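Long-range contacts in encapsidation protein (Lactococcus phage asccphi28, PDB 7JQP), which probably hydrolyses ATP as the five-subunit ring motor that drives phage DNA into the procapsid: residues D18-L23 with D181-M186; Y137-Y142 with R177-F182. One frame throughout, in Å; residues are numbered along the deposited sequence.

Contact 1 (D18-L23 with D181-M186); sequences DDRIFL and DFYLFM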
ATOM      1  N   ASP A  18     -16.649   6.584  42.772  1.00 74.74           N
ATOM      2  CA  ASP A  18     -17.822   5.981  42.148  1.00 78.77           C
ATOM      3  C   ASP A  18     -17.808   6.135  40.630  1.00 76.34           C
ATOM      4  O   ASP A  18     -18.327   5.267  39.918  1.00 65.47           O
ATOM      5  CB  ASP A  18     -19.101   6.598  42.720  1.00 91.07           C
ATOM      6  CG  ASP A  18     -19.599   5.877  43.961  1.00103.05           C
ATOM      7  OD1 ASP A  18     -19.308   4.672  44.112  1.00 93.43           O
ATOM      8  OD2 ASP A  18     -20.291   6.514  44.783  1.00 96.46           O
ATOM      9  N   ASP A  19     -17.235   7.223  40.119  1.00 81.79           N
ATOM     10  CA  ASP A  19     -17.289   7.488  38.688  1.00 75.33           C
ATOM     11  C   ASP A  19     -16.653   6.347  37.903  1.00 63.47           C
ATOM     12  O   ASP A  19     -15.656   5.755  38.328  1.00 56.15           O
ATOM     13  CB  ASP A  19     -16.578   8.802  38.364  1.00 51.81           C
ATOM     14  CG  ASP A  19     -17.115   9.972  39.167  1.00 69.61           C
ATOM     15  OD1 ASP A  19     -18.345  10.194  39.157  1.00 69.19           O
ATOM     16  OD2 ASP A  19     -16.302  10.664  39.815  1.00 69.48           O
ATOM     17  N   ARG A  20     -17.243   6.037  36.749  1.00 56.02           N
ATOM     18  CA  ARG A  20     -16.742   5.000  35.861  1.00 48.33           C
ATOM     19  C   ARG A  20     -16.063   5.565  34.618  1.00 39.44           C
ATOM     20  O   ARG A  20     -15.551   4.791  33.803  1.00 34.02           O
ATOM     21  CB  ARG A  20     -17.886   4.068  35.441  1.00 50.66           C
ATOM     22  CG  ARG A  20     -18.591   3.374  36.601  1.00 50.21           C
ATOM     23  CD  ARG A  20     -19.576   2.328  36.096  1.00 61.42           C
ATOM     24  NE  ARG A  20     -20.116   1.497  37.171  1.00 55.74           N
ATOM     25  CZ  ARG A  20     -19.465   0.487  37.741  1.00 56.45           C
ATOM     26  NH1 ARG A  20     -18.237   0.175  37.352  1.00 49.79           N
ATOM     27  NH2 ARG A  20     -20.047  -0.210  38.709  1.00 65.69           N
ATOM     28  N   ILE A  21     -16.048   6.885  34.450  1.00 38.70           N
ATOM     29  CA  ILE A  21     -15.425   7.538  33.304  1.00 37.12           C
ATOM     30  C   ILE A  21     -14.347   8.483  33.817  1.00 38.07           C
ATOM     31  O   ILE A  21     -14.616   9.331  34.675  1.00 34.58           O
ATOM     32  CB  ILE A  21     -16.459   8.300  32.452  1.00 37.78           C
ATOM     33  CG1 ILE A  21     -17.525   7.332  31.929  1.00 48.00           C
ATOM     34  CG2 ILE A  21     -15.771   9.026  31.306  1.00 29.27           C
ATOM     35  CD1 ILE A  21     -18.637   7.996  31.138  1.00 44.65           C
ATOM     36  N   PHE A  22     -13.135   8.341  33.285  1.00 42.43           N
ATOM     37  CA  PHE A  22     -11.994   9.142  33.702  1.00 36.47           C
ATOM     38  C   PHE A  22     -11.280   9.705  32.484  1.00 30.53           C
ATOM     39  O   PHE A  22     -11.191   9.045  31.444  1.00 33.63           O
ATOM     40  CB  PHE A  22     -11.009   8.312  34.527  1.00 39.77           C
ATOM     41  CG  PHE A  22     -11.659   7.455  35.569  1.00 37.52           C
ATOM     42  CD1 PHE A  22     -12.042   7.987  36.788  1.00 35.70           C
ATOM     43  CD2 PHE A  22     -11.906   6.117  35.320  1.00 40.42           C
ATOM     44  CE1 PHE A  22     -12.640   7.193  37.745  1.00 54.66           C
ATOM     45  CE2 PHE A  22     -12.509   5.320  36.270  1.00 40.75           C
ATOM     46  CZ  PHE A  22     -12.876   5.858  37.483  1.00 55.39           C
ATOM     47  N   LEU A  23     -10.773  10.925  32.623  1.00 29.59           N
ATOM     48  CA  LEU A  23      -9.952  11.570  31.605  1.00 34.02           C
ATOM     49  C   LEU A  23      -8.604  11.905  32.227  1.00 42.68           C
ATOM     50  O   LEU A  23      -8.539  12.675  33.190  1.00 45.49           O
ATOM     51  CB  LEU A  23     -10.627  12.831  31.066  1.00 40.90           C
ATOM     52  CG  LEU A  23      -9.847  13.598  29.997  1.00 42.98           C
ATOM     53  CD1 LEU A  23      -9.803  12.809  28.699  1.00 40.92           C
ATOM     54  CD2 LEU A  23     -10.462  14.970  29.764  1.00 25.83           C
ATOM     55  N   ASP A 181     -21.163  -2.749  35.153  1.00 50.69           N
ATOM     56  CA  ASP A 181     -19.753  -2.717  35.542  1.00 45.42           C
ATOM     57  C   ASP A 181     -18.918  -2.508  34.285  1.00 49.23           C
ATOM     58  O   ASP A 181     -18.514  -3.458  33.611  1.00 40.33           O
ATOM     59  CB  ASP A 181     -19.367  -3.999  36.270  1.00 50.80           C
ATOM     60  CG  ASP A 181     -18.133  -3.828  37.137  1.00 49.04           C
ATOM     61  OD1 ASP A 181     -17.721  -2.672  37.365  1.00 44.74           O
ATOM     62  OD2 ASP A 181     -17.575  -4.850  37.591  1.00 42.88           O
ATOM     63  N   PHE A 182     -18.661  -1.244  33.964  1.00 44.86           N
ATOM     64  CA  PHE A 182     -17.879  -0.865  32.796  1.00 34.44           C
ATOM     65  C   PHE A 182     -17.027   0.340  33.159  1.00 37.13           C
ATOM     66  O   PHE A 182     -17.433   1.184  33.962  1.00 31.04           O
ATOM     67  CB  PHE A 182     -18.804  -0.555  31.609  1.00 31.31           C
ATOM     68  CG  PHE A 182     -18.107  -0.503  30.282  1.00 31.77           C
ATOM     69  CD1 PHE A 182     -17.938  -1.653  29.529  1.00 37.61           C
ATOM     70  CD2 PHE A 182     -17.647   0.700  29.772  1.00 28.80           C
ATOM     71  CE1 PHE A 182     -17.305  -1.608  28.301  1.00 37.69           C
ATOM     72  CE2 PHE A 182     -17.016   0.751  28.545  1.00 30.35           C
ATOM     73  CZ  PHE A 182     -16.847  -0.404  27.807  1.00 33.73           C
ATOM     74  N   TYR A 183     -15.833   0.410  32.576  1.00 33.73           N
ATOM     75  CA  TYR A 183     -14.911   1.506  32.833  1.00 33.63           C
ATOM     76  C   TYR A 183     -14.347   2.024  31.520  1.00 29.50           C
ATOM     77  O   TYR A 183     -14.014   1.242  30.624  1.00 41.72           O
ATOM     78  CB  TYR A 183     -13.770   1.069  33.760  1.00 33.99           C
ATOM     79  CG  TYR A 183     -14.177   0.945  35.210  1.00 37.11           C
ATOM     80  CD1 TYR A 183     -14.732  -0.231  35.699  1.00 40.62           C
ATOM     81  CD2 TYR A 183     -14.012   2.005  36.091  1.00 42.27           C
ATOM     82  CE1 TYR A 183     -15.107  -0.347  37.026  1.00 38.31           C
ATOM     83  CE2 TYR A 183     -14.384   1.898  37.417  1.00 56.34           C
ATOM     84  CZ  TYR A 183     -14.932   0.720  37.880  1.00 50.69           C
ATOM     85  OH  TYR A 183     -15.306   0.608  39.200  1.00 52.85           O
ATOM     86  N   LEU A 184     -14.241   3.346  31.414  1.00 27.17           N
ATOM     87  CA  LEU A 184     -13.676   4.011  30.249  1.00 26.74           C
ATOM     88  C   LEU A 184     -12.524   4.898  30.692  1.00 32.57           C
ATOM     89  O   LEU A 184     -12.682   5.718  31.603  1.00 28.63           O
ATOM     90  CB  LEU A 184     -14.733   4.844  29.518  1.00 33.25           C
ATOM     91  CG  LEU A 184     -14.217   5.812  28.451  1.00 29.58           C
ATOM     92  CD1 LEU A 184     -13.497   5.065  27.339  1.00 29.83           C
ATOM     93  CD2 LEU A 184     -15.350   6.654  27.878  1.00 40.14           C
ATOM     94  N   PHE A 185     -11.373   4.741  30.043  1.00 33.79           N
ATOM     95  CA  PHE A 185     -10.187   5.532  30.340  1.00 31.76           C
ATOM     96  C   PHE A 185      -9.793   6.304  29.089  1.00 37.65           C
ATOM     97  O   PHE A 185      -9.566   5.706  28.031  1.00 44.93           O
ATOM     98  CB  PHE A 185      -9.034   4.644  30.812  1.00 33.08           C
ATOM     99  CG  PHE A 185      -9.140   4.223  32.251  1.00 28.11           C
ATOM    100  CD1 PHE A 185      -9.867   3.098  32.606  1.00 31.98           C
ATOM    101  CD2 PHE A 185      -8.514   4.951  33.250  1.00 28.50           C
ATOM    102  CE1 PHE A 185      -9.966   2.706  33.929  1.00 33.50           C
ATOM    103  CE2 PHE A 185      -8.610   4.564  34.575  1.00 30.98           C
ATOM    104  CZ  PHE A 185      -9.337   3.440  34.915  1.00 34.57           C
HETATM  105  N   MSE A 186      -9.726   7.625  29.208  1.00 35.50           N
HETATM  106  CA  MSE A 186      -9.269   8.486  28.123  1.00 35.02           C
HETATM  107  C   MSE A 186      -7.901   9.058  28.486  1.00 40.90           C
HETATM  108  O   MSE A 186      -7.773   9.804  29.456  1.00 46.03           O
HETATM  109  CB  MSE A 186     -10.268   9.607  27.867  1.00 33.96           C
HETATM  110  CG  MSE A 186     -11.422   9.216  26.955  1.00 35.43           C
HETATM  111 SE   MSE A 186     -12.994  10.349  27.229  1.00 56.21          SE
HETATM  112  CE  MSE A 186     -13.950   9.951  25.581  1.00 42.97           C
TER
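Ile21-Leu23 and Leu184-Met186 pair as neighbouring parallel strands within the parallel part of the ATPase sheet. This is the ASCE P-loop NTPase fold, and strand 21-26 runs into a probable Walker A loop. The strand axes come within 4.9 Å, with their directions 9° apart. Three backbone bonds hold the register. Leu184 N donates to Arg20 O, Phe22 N to Leu184 O, and Met186 N to Phe22 O, the last at 3.0 Å. Strand 140-145 lies along the other edge of strand 183-188.

Ile21, Leu23, Leu184 and Met186 (selenomethionine) share one face of the sheet. Helix 164-175 packs on Leu184 and Met186, and helix 196-201 on Leu23 and Met186. Phe238 of a neighbouring subunit packs on Ile21 and Leu184. Leu23 CD1 lies against CB of Met186, while the selenium end leads away from the strand pair.

The other face carries Phe22 and Phe185. Their side chains lie side by side and point the same way, with ring planes 34° apart. Phe22 CD2 sits over one face of the Phe185 ring, toward its rim. The next atom of the Phe22 ring, CE2, meets Tyr183 CD2 edge against edge at 3.6 Å.

Arg20 closes the start of the pair. Its chain is extended from CG to NE and passes over Phe182 O, with CD 3.2 Å from that oxygen. The guanidinium then reaches Asp181, whose CA lies over one of its faces, and NH1 stands beside CE1 of the Tyr183 ring. Arg20 NH1 forms a salt bridge of 2.9 Å with the anti lone pair of Asp181 OD1, and that oxygen lies 33° out of the guanidinium plane.

Contact 2 (Y137-Y142 with R177-F182); sequences YPDVKY and RKREDF
The backbones of Val140-Lys141 and Asp181-Phe182 draw together where strand 140-145 begins and the loop after helix 164-175 leads into strand 183-188, with the CA atoms of Lys141 and Phe182 4.7 Å apart. The contact lies at the return of this beta-alpha-beta crossover. Asp181 is the centre of an inverse gamma turn.

Arg179 reaches across from the loop. Its chain bends at chi3 (50°), which turns NE back toward the strand, 3.0 Å from Val140 O. One face of the guanidinium lies against Val140 N and Asp139 CA. Arg179 NH2 donates to Asp181 O at 3.3 Å, its one clear acceptor within the two segments.

The Phe182 ring meets the strand through two carbonyls. Val140 O lies at its edge, 3.4 Å from CD1, and Lys141 O sits over one face, toward the rim. Val140 CG1 approaches CE1 of the same ring, and Ile175 of helix 164-175 touches both side chains.

Lys141 is fully extended, with CG anti to the backbone N (chi1 180°). Its CE comes to 3.3 Å from Asp181 OD2, but the ion pair from NZ is long, at 3.8 Å.

The charged ends thus meet weakly here. Lys141 NZ has its salt bridge with Asp43, and Asp181 OD1 is held by Arg20. Asp139 OD1 is 4.3 Å from Arg179 NH1, well out of the guanidinium plane, so that attraction is one of charge alone.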
ATOM      1  N   TYR A 137     -18.760  -8.208  21.576  1.00 47.74           N
ATOM      2  CA  TYR A 137     -17.653  -8.292  22.533  1.00 33.79           C
ATOM      3  C   TYR A 137     -18.210  -8.776  23.864  1.00 41.83           C
ATOM      4  O   TYR A 137     -18.744  -7.968  24.645  1.00 55.91           O
ATOM      5  CB  TYR A 137     -16.950  -6.949  22.697  1.00 38.77           C
ATOM      6  CG  TYR A 137     -16.478  -6.358  21.392  1.00 49.49           C
ATOM      7  CD1 TYR A 137     -15.263  -6.735  20.835  1.00 49.99           C
ATOM      8  CD2 TYR A 137     -17.248  -5.423  20.715  1.00 46.21           C
ATOM      9  CE1 TYR A 137     -14.827  -6.195  19.642  1.00 34.59           C
ATOM     10  CE2 TYR A 137     -16.820  -4.877  19.521  1.00 38.61           C
ATOM     11  CZ  TYR A 137     -15.609  -5.268  18.989  1.00 39.29           C
ATOM     12  OH  TYR A 137     -15.176  -4.729  17.799  1.00 32.96           O
ATOM     13  N   PRO A 138     -18.133 -10.076  24.165  1.00 34.19           N
ATOM     14  CA  PRO A 138     -18.963 -10.611  25.261  1.00 52.35           C
ATOM     15  C   PRO A 138     -18.746  -9.977  26.630  1.00 72.35           C
ATOM     16  O   PRO A 138     -19.727  -9.529  27.241  1.00 84.29           O
ATOM     17  CB  PRO A 138     -18.602 -12.110  25.259  1.00 50.41           C
ATOM     18  CG  PRO A 138     -18.112 -12.384  23.868  1.00 48.63           C
ATOM     19  CD  PRO A 138     -17.385 -11.134  23.461  1.00 50.43           C
ATOM     20  N   ASP A 139     -17.525  -9.961  27.161  1.00 42.61           N
ATOM     21  CA  ASP A 139     -17.304  -9.598  28.566  1.00 48.28           C
ATOM     22  C   ASP A 139     -16.280  -8.477  28.736  1.00 37.98           C
ATOM     23  O   ASP A 139     -15.303  -8.604  29.484  1.00 33.86           O
ATOM     24  CB  ASP A 139     -16.920 -10.828  29.386  1.00 51.05           C
ATOM     25  CG  ASP A 139     -17.965 -11.929  29.301  1.00 56.30           C
ATOM     26  OD1 ASP A 139     -19.170 -11.605  29.197  1.00 61.76           O
ATOM     27  OD2 ASP A 139     -17.588 -13.118  29.341  1.00 67.85           O
ATOM     28  N   VAL A 140     -16.439  -7.383  27.995  1.00 47.12           N
ATOM     29  CA  VAL A 140     -15.519  -6.248  28.096  1.00 39.00           C
ATOM     30  C   VAL A 140     -15.879  -5.395  29.310  1.00 36.71           C
ATOM     31  O   VAL A 140     -17.007  -4.908  29.426  1.00 36.80           O
ATOM     32  CB  VAL A 140     -15.546  -5.413  26.808  1.00 33.32           C
ATOM     33  CG1 VAL A 140     -14.494  -4.317  26.858  1.00 28.19           C
ATOM     34  CG2 VAL A 140     -15.346  -6.305  25.603  1.00 34.59           C
ATOM     35  N   LYS A 141     -14.903  -5.186  30.203  1.00 38.30           N
ATOM     36  CA  LYS A 141     -15.094  -4.351  31.381  1.00 42.18           C
ATOM     37  C   LYS A 141     -14.289  -3.059  31.329  1.00 36.50           C
ATOM     38  O   LYS A 141     -14.637  -2.104  32.030  1.00 41.22           O
ATOM     39  CB  LYS A 141     -14.695  -5.113  32.657  1.00 39.95           C
ATOM     40  CG  LYS A 141     -14.853  -4.312  33.951  1.00 47.96           C
ATOM     41  CD  LYS A 141     -14.254  -5.044  35.155  1.00 48.45           C
ATOM     42  CE  LYS A 141     -14.540  -4.305  36.455  1.00 50.61           C
ATOM     43  NZ  LYS A 141     -13.799  -4.885  37.610  1.00 70.29           N
ATOM     44  N   TYR A 142     -13.237  -3.002  30.514  1.00 39.82           N
ATOM     45  CA  TYR A 142     -12.363  -1.841  30.436  1.00 36.77           C
ATOM     46  C   TYR A 142     -12.257  -1.394  28.985  1.00 35.60           C
ATOM     47  O   TYR A 142     -12.072  -2.223  28.089  1.00 40.70           O
ATOM     48  CB  TYR A 142     -10.962  -2.155  30.973  1.00 31.24           C
ATOM     49  CG  TYR A 142     -10.893  -2.515  32.441  1.00 37.48           C
ATOM     50  CD1 TYR A 142     -10.729  -1.537  33.412  1.00 29.35           C
ATOM     51  CD2 TYR A 142     -10.979  -3.839  32.854  1.00 36.54           C
ATOM     52  CE1 TYR A 142     -10.655  -1.865  34.755  1.00 40.50           C
ATOM     53  CE2 TYR A 142     -10.908  -4.176  34.192  1.00 41.86           C
ATOM     54  CZ  TYR A 142     -10.749  -3.188  35.138  1.00 48.25           C
ATOM     55  OH  TYR A 142     -10.680  -3.532  36.470  1.00 39.45           O
ATOM     56  N   ARG A 177     -22.987  -3.565  26.557  1.00 51.32           N
ATOM     57  CA  ARG A 177     -24.402  -3.876  26.378  1.00 56.13           C
ATOM     58  C   ARG A 177     -24.971  -4.377  27.696  1.00 79.45           C
ATOM     59  O   ARG A 177     -24.615  -5.466  28.158  1.00 79.98           O
ATOM     60  CB  ARG A 177     -24.598  -4.913  25.271  1.00 70.89           C
ATOM     61  CG  ARG A 177     -24.341  -4.373  23.877  1.00 63.82           C
ATOM     62  CD  ARG A 177     -24.341  -5.478  22.833  1.00 76.39           C
ATOM     63  NE  ARG A 177     -24.474  -4.939  21.483  1.00 82.54           N
ATOM     64  CZ  ARG A 177     -24.088  -5.567  20.377  1.00 82.71           C
ATOM     65  NH1 ARG A 177     -23.524  -6.767  20.450  1.00 76.44           N
ATOM     66  NH2 ARG A 177     -24.257  -4.990  19.196  1.00 80.87           N
ATOM     67  N   LYS A 178     -25.855  -3.582  28.297  1.00 80.70           N
ATOM     68  CA  LYS A 178     -26.528  -3.960  29.538  1.00 85.61           C
ATOM     69  C   LYS A 178     -25.527  -4.355  30.619  1.00 78.02           C
ATOM     70  O   LYS A 178     -25.792  -5.241  31.436  1.00 93.07           O
ATOM     71  CB  LYS A 178     -27.525  -5.097  29.294  1.00 77.83           C
ATOM     72  N   ARG A 179     -24.367  -3.701  30.631  1.00 63.84           N
ATOM     73  CA  ARG A 179     -23.324  -3.967  31.615  1.00 55.94           C
ATOM     74  C   ARG A 179     -23.205  -2.754  32.529  1.00 51.78           C
ATOM     75  O   ARG A 179     -22.782  -1.681  32.090  1.00 61.03           O
ATOM     76  CB  ARG A 179     -21.987  -4.268  30.940  1.00 52.17           C
ATOM     77  CG  ARG A 179     -21.945  -5.579  30.172  1.00 59.36           C
ATOM     78  CD  ARG A 179     -20.528  -5.899  29.698  1.00 63.30           C
ATOM     79  NE  ARG A 179     -19.558  -5.782  30.788  1.00 56.24           N
ATOM     80  CZ  ARG A 179     -19.218  -6.774  31.607  1.00 56.93           C
ATOM     81  NH1 ARG A 179     -19.759  -7.977  31.464  1.00 63.44           N
ATOM     82  NH2 ARG A 179     -18.332  -6.563  32.570  1.00 48.14           N
ATOM     83  N   GLU A 180     -23.574  -2.923  33.799  1.00 66.13           N
ATOM     84  CA  GLU A 180     -23.396  -1.840  34.761  1.00 70.33           C
ATOM     85  C   GLU A 180     -21.922  -1.654  35.104  1.00 53.75           C
ATOM     86  O   GLU A 180     -21.465  -0.524  35.316  1.00 41.90           O
ATOM     87  CB  GLU A 180     -24.211  -2.124  36.023  1.00 76.75           C
ATOM     88  CG  GLU A 180     -24.159  -1.024  37.071  1.00 83.51           C
ATOM     89  CD  GLU A 180     -24.802  -1.440  38.383  1.00 91.61           C
ATOM     90  OE1 GLU A 180     -25.044  -2.652  38.567  1.00 99.51           O
ATOM     91  OE2 GLU A 180     -25.068  -0.559  39.227  1.00 89.80           O
ATOM     92  N   ASP A 181     -21.163  -2.749  35.153  1.00 50.69           N
ATOM     93  CA  ASP A 181     -19.753  -2.717  35.542  1.00 45.42           C
ATOM     94  C   ASP A 181     -18.918  -2.508  34.285  1.00 49.23           C
ATOM     95  O   ASP A 181     -18.514  -3.458  33.611  1.00 40.33           O
ATOM     96  CB  ASP A 181     -19.367  -3.999  36.270  1.00 50.80           C
ATOM     97  CG  ASP A 181     -18.133  -3.828  37.137  1.00 49.04           C
ATOM     98  OD1 ASP A 181     -17.721  -2.672  37.365  1.00 44.74           O
ATOM     99  OD2 ASP A 181     -17.575  -4.850  37.591  1.00 42.88           O
ATOM    100  N   PHE A 182     -18.661  -1.244  33.964  1.00 44.86           N
ATOM    101  CA  PHE A 182     -17.879  -0.865  32.796  1.00 34.44           C
ATOM    102  C   PHE A 182     -17.027   0.340  33.159  1.00 37.13           C
ATOM    103  O   PHE A 182     -17.433   1.184  33.962  1.00 31.04           O
ATOM    104  CB  PHE A 182     -18.804  -0.555  31.609  1.00 31.31           C
ATOM    105  CG  PHE A 182     -18.107  -0.503  30.282  1.00 31.77           C
ATOM    106  CD1 PHE A 182     -17.938  -1.653  29.529  1.00 37.61           C
ATOM    107  CD2 PHE A 182     -17.647   0.700  29.772  1.00 28.80           C
ATOM    108  CE1 PHE A 182     -17.305  -1.608  28.301  1.00 37.69           C
ATOM    109  CE2 PHE A 182     -17.016   0.751  28.545  1.00 30.35           C
ATOM    110  CZ  PHE A 182     -16.847  -0.404  27.807  1.00 33.73           C
TER

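How the contacts relate
The contacts meet on the loop into strand 183-188 and share Asp181 and Phe182. Their centres are 12 Å apart. Contact 1 ties that strand to strand 21-26, and contact 2 ties its approach to strand 140-145 on the other edge. Tyr183 N lies 2.8 Å from Lys141 O, a probable hydrogen bond that carries the sheet from one contact to the other. Asp181 bonds firmly in contact 1 and only weakly in contact 2. Phe182 also meets Phe238 of a neighbouring subunit edge-to-face, so both contacts border the subunit interface. Of the two, contact 1 leads toward the probable Walker A loop, which the Phe185 side chain approaches without touching.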